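Local coordinates for Epf (Streptococcus pyogenes, PDB 4ES8), which is an adhesin on the bacterial surface that attaches to cells by its N-terminal domain, which includes a carbohydrate-binding module, at residues A[219-224]-A[233-238]; A[291-296]-A[307-312]. All blocks are in the same frame, centred on the assembly; numbering follows the deposited sequence.

Interaction 1: A[219-224]-A[233-238]; sequences QLDKGV and QLTLKS
Q219 pairs with K237 and V224 with Q233, the first and last antiparallel pairs of these segments in a beta hairpin. The short strands 222-224 and 233-237 run at 169° to each other, 4.8 Å apart at closest approach. The register shifts by one residue between L220 and K222. D221 and K222 both face T235, which makes a classic beta bulge. T235 O accepts the D221 N-H at 2.8 Å, and the K222 N-H adds a weak bond to the same oxygen. T235 N returns a bond to K222 O.

The bulge turns D221 toward the partner strand. Its CG is anti to the backbone N (chi1 -170°), and the carboxylate lies beside T235, with OD2 3.8 Å from T235 CG2. Water 1 donates to both D221 OD2 and L236 O. K237 crosses D221 at about a right angle. In the conformer given, K237 NZ is 4.0 Å from D221 OD1, too far for a salt bridge. Water 2 accepts from this NZ and donates to D221 O. K222 CG rests 3.6 Å from T235 CB. On the buried side L220 CD1 meets L234 CB at 3.8 Å.

Q219 OE1, in the conformer given, is hydrogen-bonded to D239 N. Strand 219-224 is an outer strand of a three-stranded sheet. Strand 231-237 is its middle strand and pairs on with strand 273-276. L220 and L234 pack against strands 290-297 and 307-310 of the facing sheet.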
loop_
_atom_site.group_PDB
_atom_site.type_symbol
_atom_site.label_atom_id
_atom_site.label_comp_id
_atom_site.label_asym_id
_atom_site.label_seq_id
_atom_site.Cartn_x
_atom_site.Cartn_y
_atom_site.Cartn_z
ATOM N N GLN A 219 1.934 -16.178 12.045
ATOM C CA GLN A 219 1.509 -17.168 13.031
ATOM C C GLN A 219 2.692 -17.950 13.526
ATOM O O GLN A 219 3.686 -18.064 12.813
ATOM C CB GLN A 219 0.472 -18.146 12.437
ATOM C CG GLN A 219 -0.838 -17.490 12.002
ATOM C CD GLN A 219 -0.839 -17.139 10.538
ATOM O OE1 GLN A 219 -0.421 -17.928 9.688
ATOM N NE2 GLN A 219 -1.350 -15.964 10.207
ATOM N N LEU A 220 2.580 -18.516 14.737
ATOM C CA LEU A 220 3.680 -19.339 15.231
ATOM C C LEU A 220 3.549 -20.740 14.609
ATOM O O LEU A 220 2.517 -21.391 14.775
ATOM C CB LEU A 220 3.674 -19.440 16.773
ATOM C CG LEU A 220 4.863 -20.232 17.372
ATOM C CD1 LEU A 220 6.170 -19.465 17.252
ATOM C CD2 LEU A 220 4.592 -20.628 18.840
ATOM N N ASP A 221 4.583 -21.174 13.886
ATOM C CA ASP A 221 4.648 -22.505 13.284
ATOM C C ASP A 221 5.144 -23.468 14.343
ATOM O O ASP A 221 4.530 -24.507 14.560
ATOM C CB ASP A 221 5.567 -22.511 12.045
ATOM C CG ASP A 221 5.530 -23.783 11.211
ATOM O OD1 ASP A 221 4.544 -24.553 11.334
ATOM O OD2 ASP A 221 6.444 -23.966 10.374
ATOM N N LYS A 222 6.241 -23.099 15.032
ATOM C CA LYS A 222 6.808 -23.900 16.122
ATOM C C LYS A 222 7.685 -23.040 16.999
ATOM O O LYS A 222 8.254 -22.039 16.553
ATOM C CB LYS A 222 7.572 -25.148 15.610
ATOM C CG LYS A 222 8.807 -24.874 14.765
ATOM C CD LYS A 222 9.579 -26.154 14.430
ATOM C CE LYS A 222 10.870 -25.832 13.713
ATOM N NZ LYS A 222 11.678 -27.049 13.442
ATOM N N GLY A 223 7.761 -23.415 18.268
ATOM C CA GLY A 223 8.605 -22.717 19.217
ATOM C C GLY A 223 9.556 -23.704 19.851
ATOM O O GLY A 223 9.167 -24.852 20.100
ATOM N N VAL A 224 10.814 -23.286 20.070
ATOM C CA VAL A 224 11.814 -24.149 20.712
ATOM C C VAL A 224 12.385 -23.407 21.910
ATOM O O VAL A 224 12.952 -22.320 21.767
ATOM C CB VAL A 224 12.919 -24.604 19.717
ATOM C CG1 VAL A 224 14.068 -25.313 20.443
ATOM C CG2 VAL A 224 12.340 -25.501 18.623
ATOM N N GLN A 233 13.807 -20.067 20.126
ATOM C CA GLN A 233 13.736 -19.971 18.668
ATOM C C GLN A 233 12.295 -20.102 18.226
ATOM O O GLN A 233 11.658 -21.127 18.479
ATOM C CB GLN A 233 14.616 -21.051 18.000
ATOM C CG GLN A 233 16.114 -20.841 18.239
ATOM C CD GLN A 233 16.961 -21.816 17.450
ATOM O OE1 GLN A 233 16.515 -22.904 17.047
ATOM N NE2 GLN A 233 18.219 -21.452 17.233
ATOM N N LEU A 234 11.775 -19.070 17.544
ATOM C CA LEU A 234 10.395 -19.112 17.066
ATOM C C LEU A 234 10.347 -19.160 15.554
ATOM O O LEU A 234 10.904 -18.272 14.898
ATOM C CB LEU A 234 9.605 -17.898 17.558
ATOM C CG LEU A 234 9.565 -17.667 19.070
ATOM C CD1 LEU A 234 8.736 -16.471 19.376
ATOM C CD2 LEU A 234 8.953 -18.887 19.840
ATOM N N THR A 235 9.696 -20.190 15.002
ATOM C CA THR A 235 9.531 -20.307 13.553
ATOM C C THR A 235 8.178 -19.708 13.175
ATOM O O THR A 235 7.138 -20.177 13.638
ATOM C CB THR A 235 9.658 -21.778 13.100
ATOM O OG1 THR A 235 10.948 -22.265 13.474
ATOM C CG2 THR A 235 9.455 -21.965 11.578
ATOM N N LEU A 236 8.191 -18.679 12.326
ATOM C CA LEU A 236 6.948 -18.043 11.892
ATOM C C LEU A 236 6.460 -18.581 10.547
ATOM O O LEU A 236 7.264 -19.029 9.712
ATOM C CB LEU A 236 7.166 -16.529 11.739
ATOM C CG LEU A 236 7.666 -15.753 12.960
ATOM C CD1 LEU A 236 7.868 -14.279 12.597
ATOM C CD2 LEU A 236 6.720 -15.909 14.147
ATOM N N LYS A 237 5.148 -18.514 10.351
ATOM C CA LYS A 237 4.486 -18.908 9.105
ATOM C C LYS A 237 3.378 -17.905 8.801
ATOM O O LYS A 237 2.988 -17.142 9.693
ATOM C CB LYS A 237 3.921 -20.345 9.203
ATOM C CG LYS A 237 2.731 -20.480 10.155
ATOM C CD LYS A 237 2.195 -21.907 10.255
ATOM C CE LYS A 237 1.125 -22.002 11.319
ATOM N NZ LYS A 237 0.684 -23.412 11.560
ATOM N N SER A 238 2.845 -17.915 7.569
ATOM C CA SER A 238 1.736 -17.057 7.201
ATOM C C SER A 238 0.768 -17.811 6.322
ATOM O O SER A 238 1.150 -18.226 5.212
ATOM C CB SER A 238 2.229 -15.808 6.480
ATOM O OG SER A 238 1.133 -15.072 5.966
HETATM O O HOH W 1 7.082 -21.749 8.693
HETATM O O HOH W 2 2.325 -25.111 12.965
#

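Interaction 2: A[291-296]-A[307-312]; sequences LKVSIK and FFFEVG
F309 has its CG between the backbone N and the carbonyl carbon (chi1 71°), a position from which the ring reaches back across to L291 and V293. These residues belong to an antiparallel beta hairpin in a beta-sandwich domain, consistent with the fibronectin-like domain of this adhesin. Strands 291-296 and 307-310 run at 149° to each other.

L291 and F309 form a hydrogen-bonded pair, as do V293 and F307. K292 and F308 form the non-hydrogen-bonded pair between them. The V293 N-H reaches F307 O at 2.7 Å, and F307 N returns a bond to V293 O. The F308 CA-H also points at L291 O, 3.2 Å from CA to oxygen.

The two faces of the hairpin differ. L291, V293, F307 and F309 lie on the inner face, where V293, F307 and F309 meet side chains of the hairpin formed by strands 219-224 and 231-237. I295 continues this side, and its CD1 comes 4.1 Å from F307 CE2, the two side chains crossing at about a right angle. V311 extends the apolar patch, with V311 CG2 3.6 Å from L291 CD1.

K292 and F308 stand on the other face, side by side and pointing the same way. K292 CG and CD both approach F308 CE1, each at 3.8 Å. The K292 chain then bends at chi3 (68°), and its end leads away from F308. Each of the two has a cation-pi partner outside the hairpin pair, F253 for K292 and K290 for F308.

The F309 ring is met from two directions: L291 CB lies over one face, toward the rim, and V293 CG2 lies at the edge, in the ring plane, 3.8 Å from F309 CE1.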
loop_
_atom_site.group_PDB
_atom_site.type_symbol
_atom_site.label_atom_id
_atom_site.label_comp_id
_atom_site.label_asym_id
_atom_site.label_seq_id
_atom_site.Cartn_x
_atom_site.Cartn_y
_atom_site.Cartn_z
ATOM N N LEU A 291 4.395 -22.042 27.146
ATOM C CA LEU A 291 4.660 -20.630 26.907
ATOM C C LEU A 291 3.646 -20.111 25.905
ATOM O O LEU A 291 3.141 -20.885 25.090
ATOM C CB LEU A 291 6.085 -20.403 26.379
ATOM C CG LEU A 291 7.234 -20.988 27.235
ATOM C CD1 LEU A 291 8.583 -20.724 26.582
ATOM C CD2 LEU A 291 7.231 -20.406 28.669
ATOM N N LYS A 292 3.365 -18.806 25.947
ATOM C CA LYS A 292 2.398 -18.188 25.044
ATOM C C LYS A 292 3.084 -17.185 24.145
ATOM O O LYS A 292 3.952 -16.416 24.595
ATOM C CB LYS A 292 1.289 -17.488 25.848
ATOM C CG LYS A 292 0.206 -16.813 24.999
ATOM C CD LYS A 292 -0.940 -16.244 25.846
ATOM C CE LYS A 292 -0.540 -15.068 26.720
ATOM N NZ LYS A 292 -1.731 -14.475 27.395
ATOM N N VAL A 293 2.666 -17.174 22.878
ATOM C CA VAL A 293 3.150 -16.207 21.897
ATOM C C VAL A 293 1.945 -15.444 21.351
ATOM O O VAL A 293 0.974 -16.066 20.918
ATOM C CB VAL A 293 3.957 -16.875 20.760
ATOM C CG1 VAL A 293 4.273 -15.870 19.654
ATOM C CG2 VAL A 293 5.247 -17.502 21.298
ATOM N N SER A 294 2.033 -14.107 21.348
ATOM C CA SER A 294 1.034 -13.219 20.743
ATOM C C SER A 294 1.756 -12.348 19.720
ATOM O O SER A 294 2.802 -11.797 20.041
ATOM C CB SER A 294 0.343 -12.369 21.800
ATOM O OG SER A 294 -0.561 -11.468 21.177
ATOM N N ILE A 295 1.211 -12.233 18.486
ATOM C CA ILE A 295 1.891 -11.460 17.446
ATOM C C ILE A 295 0.998 -10.300 17.024
ATOM O O ILE A 295 -0.148 -10.511 16.609
ATOM C CB ILE A 295 2.271 -12.368 16.251
ATOM C CG1 ILE A 295 3.170 -13.565 16.720
ATOM C CG2 ILE A 295 2.989 -11.572 15.145
ATOM C CD1 ILE A 295 3.499 -14.623 15.672
ATOM N N LYS A 296 1.542 -9.078 17.100
ATOM C CA LYS A 296 0.795 -7.888 16.705
ATOM C C LYS A 296 1.426 -7.319 15.462
ATOM O O LYS A 296 2.631 -7.096 15.457
ATOM C CB LYS A 296 0.825 -6.843 17.831
ATOM C CG LYS A 296 0.083 -5.536 17.470
ATOM C CD LYS A 296 0.270 -4.499 18.581
ATOM C CE LYS A 296 -0.420 -3.195 18.291
ATOM N NZ LYS A 296 0.177 -2.087 19.088
ATOM N N PHE A 307 -0.855 -18.187 20.616
ATOM C CA PHE A 307 -0.207 -19.462 20.259
ATOM C C PHE A 307 0.483 -20.015 21.491
ATOM O O PHE A 307 0.942 -19.242 22.333
ATOM C CB PHE A 307 0.825 -19.278 19.140
ATOM C CG PHE A 307 0.272 -18.611 17.908
ATOM C CD1 PHE A 307 -0.547 -19.306 17.030
ATOM C CD2 PHE A 307 0.523 -17.269 17.658
ATOM C CE1 PHE A 307 -1.093 -18.674 15.912
ATOM C CE2 PHE A 307 0.002 -16.646 16.525
ATOM C CZ PHE A 307 -0.832 -17.346 15.679
ATOM N N PHE A 308 0.592 -21.340 21.587
ATOM C CA PHE A 308 1.233 -21.982 22.738
ATOM C C PHE A 308 2.177 -23.063 22.289
ATOM O O PHE A 308 1.920 -23.765 21.300
ATOM C CB PHE A 308 0.170 -22.601 23.674
ATOM C CG PHE A 308 -0.856 -21.629 24.190
ATOM C CD1 PHE A 308 -0.641 -20.930 25.370
ATOM C CD2 PHE A 308 -2.025 -21.374 23.470
ATOM C CE1 PHE A 308 -1.588 -20.010 25.840
ATOM C CE2 PHE A 308 -2.957 -20.441 23.927
ATOM C CZ PHE A 308 -2.738 -19.773 25.117
ATOM N N PHE A 309 3.256 -23.248 23.059
ATOM C CA PHE A 309 4.192 -24.327 22.818
ATOM C C PHE A 309 4.816 -24.694 24.146
ATOM O O PHE A 309 4.889 -23.855 25.051
ATOM C CB PHE A 309 5.258 -23.982 21.747
ATOM C CG PHE A 309 6.300 -22.969 22.161
ATOM C CD1 PHE A 309 6.042 -21.601 22.065
ATOM C CD2 PHE A 309 7.552 -23.377 22.620
ATOM C CE1 PHE A 309 7.007 -20.664 22.457
ATOM C CE2 PHE A 309 8.531 -22.436 22.970
ATOM C CZ PHE A 309 8.254 -21.088 22.891
ATOM N N GLU A 310 5.280 -25.942 24.253
ATOM C CA GLU A 310 5.905 -26.393 25.490
ATOM C C GLU A 310 7.397 -26.226 25.507
ATOM O O GLU A 310 8.070 -26.483 24.511
ATOM C CB GLU A 310 5.607 -27.880 25.717
ATOM C CG GLU A 310 4.211 -28.145 26.262
ATOM C CD GLU A 310 3.905 -29.604 26.549
ATOM O OE1 GLU A 310 4.853 -30.422 26.614
ATOM O OE2 GLU A 310 2.708 -29.927 26.731
ATOM N N VAL A 311 7.923 -25.905 26.689
ATOM C CA VAL A 311 9.355 -25.944 26.989
ATOM C C VAL A 311 9.721 -27.435 27.004
ATOM O O VAL A 311 8.946 -28.249 27.500
ATOM C CB VAL A 311 9.665 -25.267 28.358
ATOM C CG1 VAL A 311 11.129 -25.452 28.774
ATOM C CG2 VAL A 311 9.290 -23.796 28.374
ATOM N N GLY A 312 10.870 -27.790 26.475
ATOM C CA GLY A 312 11.289 -29.186 26.511
ATOM C C GLY A 312 12.638 -29.358 27.171
ATOM O O GLY A 312 13.169 -28.431 27.787
#

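The hairpin of interaction 1 is complete before the chain reaches interaction 2, so the two hairpins follow in series. They lie in different sheets. Interaction 1 is in the three-stranded sheet with strand 273-276, and interaction 2 is in the four-stranded sheet with strands 248-253 and 259-264. Their centres are about 9 Å apart, and they touch directly. F307 CZ lies 3.5 Å from Q219 CA, and F309 CD1 lies 3.7 Å from L220 CD2. The two hairpins therefore share one apolar core and join the sheets of the C-terminal domain of this fragment. That domain is probably the fibronectin-like one and follows the larger sheets formed by earlier strands.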